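Local atomic coordinates of acetyltransferase (Brucella abortus str. 2308 A, PDB entry 4ZBG), a protein that binds acetyl coenzyme A and, as a GNAT-family acetyltransferase, probably transfers its acetyl group to an amine of a substrate. Residues Val25-Phe30 and Pro88-Pro93; Glu80-Tyr84 and Ala154-Pro160; Gly101-Arg106 and Tyr128-Phe132. All blocks are in the same frame, centred on the assembly; numbering follows the deposited sequence. Where two conformers were deposited one is given.

Contact 1: Val25-Phe30 and Pro88-Pro93; sequences VTEAAF and PVSVLP. With ACO (acetyl coenzyme *a), chain B.
Phe30 turns the edge of its ring to strand 88-91: Ser90 OG lies 3.3 Å from Phe30 CE2, close to the ring plane, while Pro88 CB approaches the same ring obliquely. One face of the ring is laid over the pantetheine arm of acetyl coenzyme A, with C6P of the cofactor 3.5 Å above the plane of Phe30 and over its centre. Ser90 points its CB at the helix, where it packs on the methyl of Ala29 (CB to CB 3.8 Å). With OG anti to its own carbonyl carbon (chi1 -54°), this torsion sets the hydroxyl beside Thr26 and the edge of Phe30, and one water joins it to Thr26 OG1, lying 2.7 Å from Ser90 OG. Thr26 OG1 is also hydrogen-bonded to Ile22 O one helical turn back. Helix 25-30 crosses the strand nearly at right angles (84°), the two axes 7.0 Å apart at their closest. Strand 83-91 gives its backbone to the pantetheine, as the fourth strand of GNAT folds does, and Phe30 of the helix covers the arm. The pairing is much like that with another strand: N4P of the cofactor donates to Val89 O (2.8 Å), and Val91 N donates to O9P at 3.0 Å. Val89 N reaches the acetyl carbonyl O less directly, at 142°, an interaction consistent with polarising the thioester. Beyond the strand end, Val25 and Leu92 cross at about a right angle, CG2 of Val25 resting 3.9 Å from CD2 of Leu92, and Pro93 closes against Ala28.

Contact 2: Glu80-Tyr84 and Ala154-Pro160; sequences EKGWY and AFGPDMP
Met159 CG stands over the six-membered ring of Trp83, 3.6 Å from its centroid and only 7° off the ring normal, which places a CH-pi contact squarely over that face. The sulfur continues across the same ring: Met159 SD is 4.3 Å from the centroid and 24° off the normal, a Met-aromatic contact. Both follow from the methionine's shape, since CG is anti to the backbone N (chi1 -165°) and the chain runs extended beyond it, so CG and SD travel along the ring one after the other. Nearer the backbone, Met159 CA approaches Trp83 CZ2 to 3.4 Å.

Apolar packing fills in around the indole. Ala154 CB touches CH2 of Trp83 at 3.9 Å, at the far end of the benzo ring. Pro160 CD comes obliquely to the pyrrole side, 3.6 Å from Trp83 NE1. The same proline also meets Lys81, whose aliphatic chain slides past it in the opposite direction; a bend at chi3 brings Lys81 CE to 3.5 Å from Pro160 CG, a tight carbon pair.

Backbone pairing is left to other partners: Trp83 bonds to Val74, Tyr84 to Gly119 and Val121, and Phe155 to Arg118. Met159 and Trp83 both also pack on Ile76 and Val121. The Trp83 side chain is about 13 Å from acetyl coenzyme A, away from the cofactor site. Here the loop after strand 151-154 packs over an indole from strand 83-91, an inner strand of the GNAT sheet, beside residues of its two neighbours, strands 64-76 and 119-122.

Contact 3: Gly101-Arg106 and Tyr128-Phe132; sequences GGKLIR and YYRRF. With ACO (acetyl coenzyme *a), chain B.
Ile105 sets its CG2 methyl over one face of the Phe132 ring, 3.5 Å from the centroid and 4° off the normal, a CH-pi contact. Arg131 CG covers the opposite face, so the ring is sandwiched between an aliphatic carbon of the helix and one of its own segment. The isoleucine's two branches reach different places: CG2, anti to the backbone N, sits over the Phe132 face, whereas CG1, beside that N (chi1 -66°), sends CD1 to the edge of the Tyr128 ring, 3.7 Å from CE2 of Tyr128, to Tyr129, and also to the far end of the Phe132 ring.

Arg106, in the conformer described, is extended from CG to NE and crosses Phe132 at about a right angle. Its CG meets the ring edge at Phe132 CD1 (3.5 Å), and one face of its guanidinium lies over Phe132 CE1. In this conformer two waters join Arg106 NE and NH2 to Arg131 O.

Arg131 turns instead to the cofactor. With CG between the backbone N and carbonyl carbon (chi1 72°) and a bend at chi3, its guanidinium lies with one face over Tyr128 CD1. Its NE is steadied by Tyr128 O, NH2 donates to the 3'-phosphate oxygen O9A at 2.8 Å, and NH1 to the ribose O2B. Tyr128 OH donates to the pyrophosphate oxygen O2A at 2.8 Å, an oxygen also gripped by Gly102 N. Gly101 N holds O4A at 2.8 Å, as expected of the pyrophosphate-binding loop and helix start of GNAT enzymes.

Behind these groups both helix 100-114 and the 3-10 segment 128-132 pack on the sheet, Ile105 on Ile69 of strand 64-76 and Leu86 of strand 83-91, Tyr129 on Val89.

In the fold
Contacts 1 and 3 are buried and both bind acetyl coenzyme A; contact 2 is a surface contact on the opposite side of the chain's centre from contact 1, their centres about 27 Å apart. Strand 83-91 serves contacts 1 and 2 with its two ends, one pairing with pantetheine, the other presenting an indole to a loop. Helix 100-114 follows this strand, and Val91 CG2 packs 3.7 Å from Gly101 N where contacts 1 and 3 meet. Their ligand chemistry differs accordingly: backbone amide pairing along the arm in contact 1, amides, a hydroxyl and a guanidinium on phosphates and ribose in contact 3. Contact 2 is apolar and sulfur-aromatic.

Contact 1: Val25-Phe30 and Pro88-Pro93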
loop_
_atom_site.group_PDB
_atom_site.type_symbol
_atom_site.label_atom_id
_atom_site.label_comp_id
_atom_site.label_asym_id
_atom_site.label_seq_id
_atom_site.Cartn_x
_atom_site.Cartn_y
_atom_site.Cartn_z
ATOM N N VAL A 25 8.046 11.467 -0.010
ATOM C CA VAL A 25 8.117 10.558 -1.146
ATOM C C VAL A 25 6.736 10.366 -1.784
ATOM O O VAL A 25 6.586 10.407 -3.010
ATOM C CB VAL A 25 8.741 9.219 -0.724
ATOM C CG1 VAL A 25 8.614 8.207 -1.838
ATOM C CG2 VAL A 25 10.208 9.427 -0.342
ATOM N N THR A 26 5.733 10.158 -0.942
ATOM C CA THR A 26 4.374 9.962 -1.407
ATOM C C THR A 26 3.929 11.181 -2.211
ATOM O O THR A 26 3.399 11.062 -3.320
ATOM C CB THR A 26 3.421 9.757 -0.214
ATOM O OG1 THR A 26 3.829 8.599 0.517
ATOM C CG2 THR A 26 1.998 9.568 -0.663
ATOM N N GLU A 27 4.157 12.369 -1.662
ATOM C CA GLU A 27 3.691 13.573 -2.327
ATOM C C GLU A 27 4.448 13.834 -3.621
ATOM O O GLU A 27 3.860 14.300 -4.594
ATOM C CB GLU A 27 3.699 14.762 -1.367
ATOM C CG GLU A 27 2.614 14.571 -0.309
ATOM C CD GLU A 27 2.533 15.657 0.739
ATOM O OE1 GLU A 27 3.450 16.489 0.857
ATOM O OE2 GLU A 27 1.527 15.655 1.468
ATOM N N ALA A 28 5.734 13.481 -3.658
ATOM C CA ALA A 28 6.509 13.609 -4.893
ATOM C C ALA A 28 5.975 12.661 -5.959
ATOM O O ALA A 28 5.846 13.028 -7.128
ATOM C CB ALA A 28 7.978 13.336 -4.638
ATOM N N ALA A 29 5.651 11.437 -5.561
ATOM C CA ALA A 29 5.158 10.444 -6.514
ATOM C C ALA A 29 3.811 10.853 -7.116
ATOM O O ALA A 29 3.558 10.645 -8.304
ATOM C CB ALA A 29 5.051 9.084 -5.847
ATOM N N PHE A 30 2.932 11.428 -6.298
ATOM C CA PHE A 30 1.572 11.750 -6.740
ATOM C C PHE A 30 1.436 13.159 -7.310
ATOM O O PHE A 30 0.421 13.476 -7.915
ATOM C CB PHE A 30 0.566 11.517 -5.612
ATOM C CG PHE A 30 0.226 10.070 -5.417
ATOM C CD1 PHE A 30 -0.782 9.481 -6.164
ATOM C CD2 PHE A 30 0.956 9.279 -4.541
ATOM C CE1 PHE A 30 -1.083 8.142 -6.013
ATOM C CE2 PHE A 30 0.657 7.935 -4.388
ATOM C CZ PHE A 30 -0.364 7.366 -5.119
ATOM N N PRO A 88 -1.800 4.007 -0.462
ATOM C CA PRO A 88 -0.975 4.205 -1.661
ATOM C C PRO A 88 0.309 3.382 -1.653
ATOM O O PRO A 88 0.774 2.943 -0.602
ATOM C CB PRO A 88 -0.607 5.690 -1.576
ATOM C CG PRO A 88 -0.626 5.977 -0.124
ATOM C CD PRO A 88 -1.784 5.184 0.423
ATOM N N VAL A 89 0.845 3.165 -2.850
ATOM C CA VAL A 89 2.225 2.742 -3.038
ATOM C C VAL A 89 2.889 3.836 -3.865
ATOM O O VAL A 89 2.293 4.339 -4.827
ATOM C CB VAL A 89 2.329 1.331 -3.682
ATOM C CG1 VAL A 89 1.570 1.240 -5.004
ATOM C CG2 VAL A 89 3.790 0.929 -3.851
ATOM N N SER A 90 4.110 4.202 -3.483
ATOM C CA SER A 90 4.786 5.370 -4.038
ATOM C C SER A 90 6.264 5.090 -4.165
ATOM O O SER A 90 6.870 4.576 -3.233
ATOM C CB SER A 90 4.647 6.569 -3.085
ATOM O OG SER A 90 3.300 6.830 -2.754
ATOM N N VAL A 91 6.848 5.458 -5.296
ATOM C CA VAL A 91 8.296 5.372 -5.478
ATOM C C VAL A 91 8.762 6.716 -6.016
ATOM O O VAL A 91 8.087 7.308 -6.853
ATOM C CB VAL A 91 8.684 4.201 -6.418
ATOM C CG1 VAL A 91 10.177 4.239 -6.789
ATOM C CG2 VAL A 91 8.322 2.867 -5.773
ATOM N N LEU A 92 9.905 7.208 -5.533
ATOM C CA LEU A 92 10.454 8.459 -6.050
ATOM C C LEU A 92 10.490 8.397 -7.566
ATOM O O LEU A 92 10.984 7.418 -8.124
ATOM C CB LEU A 92 11.878 8.659 -5.544
ATOM C CG LEU A 92 12.040 9.143 -4.108
ATOM C CD1 LEU A 92 13.514 9.194 -3.742
ATOM C CD2 LEU A 92 11.398 10.512 -3.921
ATOM N N PRO A 93 9.979 9.443 -8.236
ATOM C CA PRO A 93 9.934 9.407 -9.698
ATOM C C PRO A 93 11.245 8.976 -10.364
ATOM O O PRO A 93 11.220 8.150 -11.282
ATOM C CB PRO A 93 9.553 10.843 -10.051
ATOM C CG PRO A 93 8.583 11.191 -8.950
ATOM C CD PRO A 93 9.181 10.563 -7.697
HETATM N N1A ACO B . 13.348 -3.834 -17.023
HETATM C C2A ACO B . 12.257 -3.581 -17.737
HETATM N N3A ACO B . 11.154 -3.108 -17.181
HETATM C C4A ACO B . 11.111 -2.872 -15.865
HETATM C C5A ACO B . 12.219 -3.122 -15.089
HETATM C C6A ACO B . 13.368 -3.620 -15.721
HETATM N N6A ACO B . 14.564 -3.896 -14.951
HETATM N N7A ACO B . 11.912 -2.808 -13.825
HETATM C C8A ACO B . 10.657 -2.386 -13.821
HETATM N N9A ACO B . 10.150 -2.413 -15.041
HETATM C C1B ACO B . 8.795 -2.027 -15.437
HETATM C C2B ACO B . 7.821 -2.780 -14.915
HETATM O O2B ACO B . 7.579 -4.002 -15.647
HETATM C C3B ACO B . 6.490 -1.776 -14.959
HETATM O O3B ACO B . 5.994 -1.669 -16.321
HETATM P P3B ACO B . 4.720 -2.544 -16.887
HETATM O O7A ACO B . 4.520 -2.078 -18.310
HETATM O O8A ACO B . 3.511 -2.251 -16.031
HETATM O O9A ACO B . 5.105 -4.005 -16.814
HETATM C C4B ACO B . 6.964 -0.597 -14.550
HETATM O O4B ACO B . 8.518 -0.629 -14.817
HETATM C C5B ACO B . 6.833 -0.272 -13.050
HETATM O O5B ACO B . 7.168 -1.407 -12.289
HETATM P P1A ACO B . 8.095 -1.298 -10.944
HETATM O O1A ACO B . 9.492 -0.857 -11.258
HETATM O O2A ACO B . 7.923 -2.596 -10.204
HETATM O O3A ACO B . 7.344 -0.183 -10.048
HETATM P P2A ACO B . 7.874 1.293 -9.667
HETATM O O4A ACO B . 9.030 1.207 -8.721
HETATM O O5A ACO B . 8.039 2.140 -10.898
HETATM O O6A ACO B . 6.602 1.789 -8.797
HETATM C CBP ACO B . 4.494 2.912 -8.784
HETATM C CCP ACO B . 5.304 1.740 -9.346
HETATM C CDP ACO B . 3.063 2.789 -9.301
HETATM C CEP ACO B . 4.530 2.823 -7.263
HETATM C CAP ACO B . 5.134 4.219 -9.257
HETATM O OAP ACO B . 4.948 4.327 -10.647
HETATM C C9P ACO B . 4.566 5.471 -8.586
HETATM O O9P ACO B . 4.917 5.847 -7.508
HETATM N N8P ACO B . 3.585 6.181 -9.354
HETATM C C7P ACO B . 2.969 7.396 -8.867
HETATM C C6P ACO B . 2.034 7.120 -7.701
HETATM C C5P ACO B . 0.994 6.080 -8.063
HETATM O O5P ACO B . 0.295 6.188 -9.022
HETATM N N4P ACO B . 0.889 4.950 -7.187
HETATM C C3P ACO B . -0.080 3.910 -7.459
HETATM C C2P ACO B . -1.472 4.338 -7.013
HETATM S S1P ACO B . -2.593 2.918 -7.146
HETATM C C ACO B . -2.325 2.000 -5.621
HETATM O O ACO B . -1.638 2.447 -4.757
HETATM C CH3 ACO B . -3.003 0.645 -5.508
HETATM O O HOH W 1 2.852 6.050 -0.212
#

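Contact 2: Glu80-Tyr84 and Ala154-Pro160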
loop_
_atom_site.group_PDB
_atom_site.type_symbol
_atom_site.label_atom_id
_atom_site.label_comp_id
_atom_site.label_asym_id
_atom_site.label_seq_id
_atom_site.Cartn_x
_atom_site.Cartn_y
_atom_site.Cartn_z
ATOM N N GLU A 80 -15.493 -6.999 9.493
ATOM C CA GLU A 80 -14.067 -7.280 9.475
ATOM C C GLU A 80 -13.871 -8.764 9.174
ATOM O O GLU A 80 -14.271 -9.630 9.953
ATOM C CB GLU A 80 -13.463 -6.900 10.827
ATOM C CG GLU A 80 -13.715 -5.437 11.185
ATOM C CD GLU A 80 -13.258 -5.063 12.585
ATOM O OE1 GLU A 80 -13.215 -5.951 13.464
ATOM O OE2 GLU A 80 -12.947 -3.869 12.805
ATOM N N LYS A 81 -13.284 -9.049 8.019
ATOM C CA LYS A 81 -13.174 -10.415 7.527
ATOM C C LYS A 81 -11.745 -10.767 7.118
ATOM O O LYS A 81 -11.526 -11.712 6.372
ATOM C CB LYS A 81 -14.125 -10.613 6.343
ATOM C CG LYS A 81 -15.569 -10.223 6.646
ATOM C CD LYS A 81 -16.521 -10.562 5.498
ATOM C CE LYS A 81 -16.737 -12.061 5.338
ATOM N NZ LYS A 81 -17.284 -12.723 6.560
ATOM N N GLY A 82 -10.774 -10.000 7.601
ATOM C CA GLY A 82 -9.382 -10.300 7.314
ATOM C C GLY A 82 -8.914 -9.819 5.954
ATOM O O GLY A 82 -7.901 -10.294 5.441
ATOM N N TRP A 83 -9.640 -8.865 5.381
ATOM C CA TRP A 83 -9.287 -8.286 4.091
ATOM C C TRP A 83 -8.708 -6.887 4.251
ATOM O O TRP A 83 -9.126 -6.118 5.132
ATOM C CB TRP A 83 -10.495 -8.282 3.146
ATOM C CG TRP A 83 -10.718 -9.634 2.543
ATOM C CD1 TRP A 83 -11.244 -10.740 3.156
ATOM C CD2 TRP A 83 -10.368 -10.039 1.217
ATOM N NE1 TRP A 83 -11.241 -11.805 2.285
ATOM C CE2 TRP A 83 -10.707 -11.400 1.090
ATOM C CE3 TRP A 83 -9.783 -9.384 0.126
ATOM C CZ2 TRP A 83 -10.495 -12.115 -0.088
ATOM C CZ3 TRP A 83 -9.574 -10.093 -1.042
ATOM C CH2 TRP A 83 -9.934 -11.445 -1.141
ATOM N N TYR A 84 -7.745 -6.569 3.389
ATOM C CA TYR A 84 -7.002 -5.322 3.460
ATOM C C TYR A 84 -7.016 -4.647 2.105
ATOM O O TYR A 84 -7.243 -5.289 1.081
ATOM C CB TYR A 84 -5.569 -5.595 3.952
ATOM C CG TYR A 84 -5.586 -6.151 5.359
ATOM C CD1 TYR A 84 -5.739 -7.519 5.586
ATOM C CD2 TYR A 84 -5.519 -5.307 6.466
ATOM C CE1 TYR A 84 -5.804 -8.025 6.871
ATOM C CE2 TYR A 84 -5.584 -5.804 7.751
ATOM C CZ TYR A 84 -5.720 -7.165 7.948
ATOM O OH TYR A 84 -5.783 -7.673 9.228
ATOM N N ALA A 154 -6.955 -13.270 -3.222
ATOM C CA ALA A 154 -7.427 -14.044 -2.083
ATOM C C ALA A 154 -6.307 -14.940 -1.585
ATOM O O ALA A 154 -5.624 -15.584 -2.383
ATOM C CB ALA A 154 -8.632 -14.889 -2.480
ATOM N N PHE A 155 -6.111 -14.984 -0.273
ATOM C CA PHE A 155 -5.097 -15.866 0.305
ATOM C C PHE A 155 -5.667 -17.242 0.638
ATOM O O PHE A 155 -4.925 -18.208 0.800
ATOM C CB PHE A 155 -4.452 -15.214 1.528
ATOM C CG PHE A 155 -3.728 -13.936 1.211
ATOM C CD1 PHE A 155 -3.011 -13.808 0.033
ATOM C CD2 PHE A 155 -3.780 -12.858 2.079
ATOM C CE1 PHE A 155 -2.342 -12.631 -0.268
ATOM C CE2 PHE A 155 -3.114 -11.678 1.785
ATOM C CZ PHE A 155 -2.394 -11.567 0.610
ATOM N N GLY A 156 -6.989 -17.312 0.729
ATOM C CA GLY A 156 -7.712 -18.560 0.881
ATOM C C GLY A 156 -8.916 -18.549 -0.042
ATOM O O GLY A 156 -8.764 -18.409 -1.256
ATOM N N PRO A 157 -10.125 -18.680 0.526
ATOM C CA PRO A 157 -11.352 -18.604 -0.275
ATOM C C PRO A 157 -11.496 -17.259 -0.979
ATOM O O PRO A 157 -10.913 -16.260 -0.540
ATOM C CB PRO A 157 -12.461 -18.771 0.768
ATOM C CG PRO A 157 -11.818 -19.499 1.893
ATOM C CD PRO A 157 -10.405 -19.001 1.935
ATOM N N ASP A 158 -12.266 -17.235 -2.063
ATOM C CA ASP A 158 -12.459 -16.009 -2.827
ATOM C C ASP A 158 -13.129 -14.941 -1.983
ATOM O O ASP A 158 -13.766 -15.238 -0.973
ATOM C CB ASP A 158 -13.264 -16.267 -4.099
ATOM C CG ASP A 158 -12.458 -16.994 -5.155
ATOM O OD1 ASP A 158 -11.429 -16.439 -5.601
ATOM O OD2 ASP A 158 -12.853 -18.114 -5.540
ATOM N N MET A 159 -12.975 -13.695 -2.408
ATOM C CA MET A 159 -13.468 -12.566 -1.646
ATOM C C MET A 159 -14.959 -12.683 -1.406
ATOM O O MET A 159 -15.731 -12.858 -2.350
ATOM C CB MET A 159 -13.174 -11.266 -2.375
ATOM C CG MET A 159 -13.327 -10.061 -1.495
ATOM S SD MET A 159 -12.980 -8.550 -2.386
ATOM C CE MET A 159 -13.416 -7.378 -1.119
ATOM N N PRO A 160 -15.370 -12.599 -0.135
ATOM C CA PRO A 160 -16.796 -12.655 0.184
ATOM C C PRO A 160 -17.521 -11.446 -0.388
ATOM O O PRO A 160 -16.925 -10.387 -0.578
ATOM C CB PRO A 160 -16.810 -12.616 1.711
ATOM C CG PRO A 160 -15.540 -11.953 2.078
ATOM C CD PRO A 160 -14.545 -12.398 1.066
#

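Contact 3: Gly101-Arg106 and Tyr128-Phe132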
loop_
_atom_site.group_PDB
_atom_site.type_symbol
_atom_site.label_atom_id
_atom_site.label_comp_id
_atom_site.label_asym_id
_atom_site.label_seq_id
_atom_site.Cartn_x
_atom_site.Cartn_y
_atom_site.Cartn_z
ATOM N N GLY A 101 8.814 -0.732 -6.688
ATOM C CA GLY A 101 7.408 -0.891 -6.373
ATOM C C GLY A 101 7.028 -2.355 -6.278
ATOM O O GLY A 101 6.337 -2.767 -5.346
ATOM N N GLY A 102 7.485 -3.151 -7.242
ATOM C CA GLY A 102 7.174 -4.567 -7.243
ATOM C C GLY A 102 7.717 -5.267 -6.014
ATOM O O GLY A 102 7.068 -6.148 -5.456
ATOM N N LYS A 103 8.923 -4.900 -5.594
ATOM C CA LYS A 103 9.500 -5.493 -4.389
ATOM C C LYS A 103 8.708 -5.115 -3.137
ATOM O O LYS A 103 8.472 -5.965 -2.277
ATOM C CB LYS A 103 10.987 -5.143 -4.241
ATOM C CG LYS A 103 11.853 -5.859 -5.248
ATOM C CD LYS A 103 13.281 -5.340 -5.207
ATOM C CE LYS A 103 14.136 -5.983 -6.290
ATOM N NZ LYS A 103 15.372 -5.195 -6.526
ATOM N N LEU A 104 8.300 -3.851 -3.034
ATOM C CA LEU A 104 7.482 -3.403 -1.905
ATOM C C LEU A 104 6.154 -4.142 -1.858
ATOM O O LEU A 104 5.697 -4.561 -0.792
ATOM C CB LEU A 104 7.224 -1.900 -2.001
ATOM C CG LEU A 104 8.408 -1.035 -1.584
ATOM C CD1 LEU A 104 8.179 0.397 -2.028
ATOM C CD2 LEU A 104 8.601 -1.105 -0.071
ATOM N N ILE A 105 5.522 -4.288 -3.016
ATOM C CA ILE A 105 4.225 -4.953 -3.085
ATOM C C ILE A 105 4.353 -6.422 -2.699
ATOM O O ILE A 105 3.589 -6.920 -1.872
ATOM C CB ILE A 105 3.569 -4.770 -4.465
ATOM C CG1 ILE A 105 3.226 -3.293 -4.696
ATOM C CG2 ILE A 105 2.347 -5.670 -4.592
ATOM C CD1 ILE A 105 2.963 -2.950 -6.145
ATOM N N ARG A 106 5.323 -7.124 -3.285
ATOM C CA ARG A 106 5.485 -8.543 -2.980
ATOM C C ARG A 106 5.799 -8.757 -1.503
ATOM O O ARG A 106 5.257 -9.667 -0.870
ATOM C CB ARG A 106 6.556 -9.179 -3.868
ATOM C CG ARG A 106 6.119 -9.359 -5.309
ATOM C CD ARG A 106 7.049 -10.273 -6.080
ATOM N NE ARG A 106 6.680 -10.331 -7.493
ATOM C CZ ARG A 106 7.051 -9.427 -8.388
ATOM N NH1 ARG A 106 7.786 -8.392 -8.012
ATOM N NH2 ARG A 106 6.681 -9.546 -9.659
ATOM N N TYR A 128 -0.758 -4.150 -14.351
ATOM C CA TYR A 128 0.460 -4.228 -13.547
ATOM C C TYR A 128 0.359 -5.215 -12.386
ATOM O O TYR A 128 1.284 -5.990 -12.141
ATOM C CB TYR A 128 0.838 -2.842 -13.021
ATOM C CG TYR A 128 2.016 -2.841 -12.073
ATOM C CD1 TYR A 128 3.310 -3.073 -12.530
ATOM C CD2 TYR A 128 1.835 -2.594 -10.719
ATOM C CE1 TYR A 128 4.389 -3.067 -11.655
ATOM C CE2 TYR A 128 2.904 -2.583 -9.838
ATOM C CZ TYR A 128 4.176 -2.817 -10.309
ATOM O OH TYR A 128 5.219 -2.804 -9.413
ATOM N N TYR A 129 -0.766 -5.197 -11.685
ATOM C CA TYR A 129 -0.890 -5.959 -10.451
ATOM C C TYR A 129 -1.153 -7.447 -10.678
ATOM O O TYR A 129 -1.141 -8.233 -9.739
ATOM C CB TYR A 129 -1.941 -5.326 -9.537
ATOM C CG TYR A 129 -1.605 -3.887 -9.194
ATOM C CD1 TYR A 129 -0.756 -3.585 -8.135
ATOM C CD2 TYR A 129 -2.119 -2.831 -9.944
ATOM C CE1 TYR A 129 -0.443 -2.269 -7.816
ATOM C CE2 TYR A 129 -1.810 -1.512 -9.636
ATOM C CZ TYR A 129 -0.967 -1.235 -8.573
ATOM O OH TYR A 129 -0.650 0.075 -8.260
ATOM N N ARG A 130 -1.345 -7.845 -11.932
ATOM C CA ARG A 130 -1.517 -9.262 -12.246
ATOM C C ARG A 130 -0.301 -10.085 -11.829
ATOM O O ARG A 130 -0.432 -11.265 -11.513
ATOM C CB ARG A 130 -1.799 -9.461 -13.734
ATOM C CG ARG A 130 -3.143 -8.919 -14.172
ATOM C CD ARG A 130 -3.310 -9.026 -15.681
ATOM N NE ARG A 130 -3.073 -10.380 -16.178
ATOM C CZ ARG A 130 -4.022 -11.299 -16.331
ATOM N NH1 ARG A 130 -3.715 -12.504 -16.792
ATOM N NH2 ARG A 130 -5.280 -11.014 -16.020
ATOM N N ARG A 131 0.880 -9.466 -11.831
ATOM C CA ARG A 131 2.108 -10.184 -11.497
ATOM C C ARG A 131 2.151 -10.604 -10.030
ATOM O O ARG A 131 2.976 -11.433 -9.655
ATOM C CB ARG A 131 3.349 -9.350 -11.856
ATOM C CG ARG A 131 3.593 -8.156 -10.936
ATOM C CD ARG A 131 4.551 -7.146 -11.561
ATOM N NE ARG A 131 3.985 -6.635 -12.802
ATOM C CZ ARG A 131 4.670 -6.040 -13.774
ATOM N NH1 ARG A 131 5.972 -5.807 -13.653
ATOM N NH2 ARG A 131 4.031 -5.676 -14.875
ATOM N N PHE A 132 1.271 -10.034 -9.208
ATOM C CA PHE A 132 1.192 -10.406 -7.801
ATOM C C PHE A 132 -0.022 -11.291 -7.541
ATOM O O PHE A 132 -0.350 -11.581 -6.388
ATOM C CB PHE A 132 1.114 -9.162 -6.911
ATOM C CG PHE A 132 2.021 -8.044 -7.348
ATOM C CD1 PHE A 132 3.394 -8.134 -7.165
ATOM C CD2 PHE A 132 1.502 -6.904 -7.949
ATOM C CE1 PHE A 132 4.233 -7.104 -7.574
ATOM C CE2 PHE A 132 2.333 -5.878 -8.365
ATOM C CZ PHE A 132 3.705 -5.975 -8.175
HETATM N N1A ACO B . 13.348 -3.834 -17.023
HETATM C C2A ACO B . 12.257 -3.581 -17.737
HETATM N N3A ACO B . 11.154 -3.108 -17.181
HETATM C C4A ACO B . 11.111 -2.872 -15.865
HETATM C C5A ACO B . 12.219 -3.122 -15.089
HETATM C C6A ACO B . 13.368 -3.620 -15.721
HETATM N N6A ACO B . 14.564 -3.896 -14.951
HETATM N N7A ACO B . 11.912 -2.808 -13.825
HETATM C C8A ACO B . 10.657 -2.386 -13.821
HETATM N N9A ACO B . 10.150 -2.413 -15.041
HETATM C C1B ACO B . 8.795 -2.027 -15.437
HETATM C C2B ACO B . 7.821 -2.780 -14.915
HETATM O O2B ACO B . 7.579 -4.002 -15.647
HETATM C C3B ACO B . 6.490 -1.776 -14.959
HETATM O O3B ACO B . 5.994 -1.669 -16.321
HETATM P P3B ACO B . 4.720 -2.544 -16.887
HETATM O O7A ACO B . 4.520 -2.078 -18.310
HETATM O O8A ACO B . 3.511 -2.251 -16.031
HETATM O O9A ACO B . 5.105 -4.005 -16.814
HETATM C C4B ACO B . 6.964 -0.597 -14.550
HETATM O O4B ACO B . 8.518 -0.629 -14.817
HETATM C C5B ACO B . 6.833 -0.272 -13.050
HETATM O O5B ACO B . 7.168 -1.407 -12.289
HETATM P P1A ACO B . 8.095 -1.298 -10.944
HETATM O O1A ACO B . 9.492 -0.857 -11.258
HETATM O O2A ACO B . 7.923 -2.596 -10.204
HETATM O O3A ACO B . 7.344 -0.183 -10.048
HETATM P P2A ACO B . 7.874 1.293 -9.667
HETATM O O4A ACO B . 9.030 1.207 -8.721
HETATM O O5A ACO B . 8.039 2.140 -10.898
HETATM O O6A ACO B . 6.602 1.789 -8.797
HETATM C CBP ACO B . 4.494 2.912 -8.784
HETATM C CCP ACO B . 5.304 1.740 -9.346
HETATM C CDP ACO B . 3.063 2.789 -9.301
HETATM C CEP ACO B . 4.530 2.823 -7.263
HETATM C CAP ACO B . 5.134 4.219 -9.257
HETATM O OAP ACO B . 4.948 4.327 -10.647
HETATM C C9P ACO B . 4.566 5.471 -8.586
HETATM O O9P ACO B . 4.917 5.847 -7.508
HETATM N N8P ACO B . 3.585 6.181 -9.354
HETATM C C7P ACO B . 2.969 7.396 -8.867
HETATM C C6P ACO B . 2.034 7.120 -7.701
HETATM C C5P ACO B . 0.994 6.080 -8.063
HETATM O O5P ACO B . 0.295 6.188 -9.022
HETATM N N4P ACO B . 0.889 4.950 -7.187
HETATM C C3P ACO B . -0.080 3.910 -7.459
HETATM C C2P ACO B . -1.472 4.338 -7.013
HETATM S S1P ACO B . -2.593 2.918 -7.146
HETATM C C ACO B . -2.325 2.000 -5.621
HETATM O O ACO B . -1.638 2.447 -4.757
HETATM C CH3 ACO B . -3.003 0.645 -5.508
HETATM O O HOH W 2 5.859 -12.158 -10.541
HETATM O O HOH W 3 4.175 -12.229 -7.322
#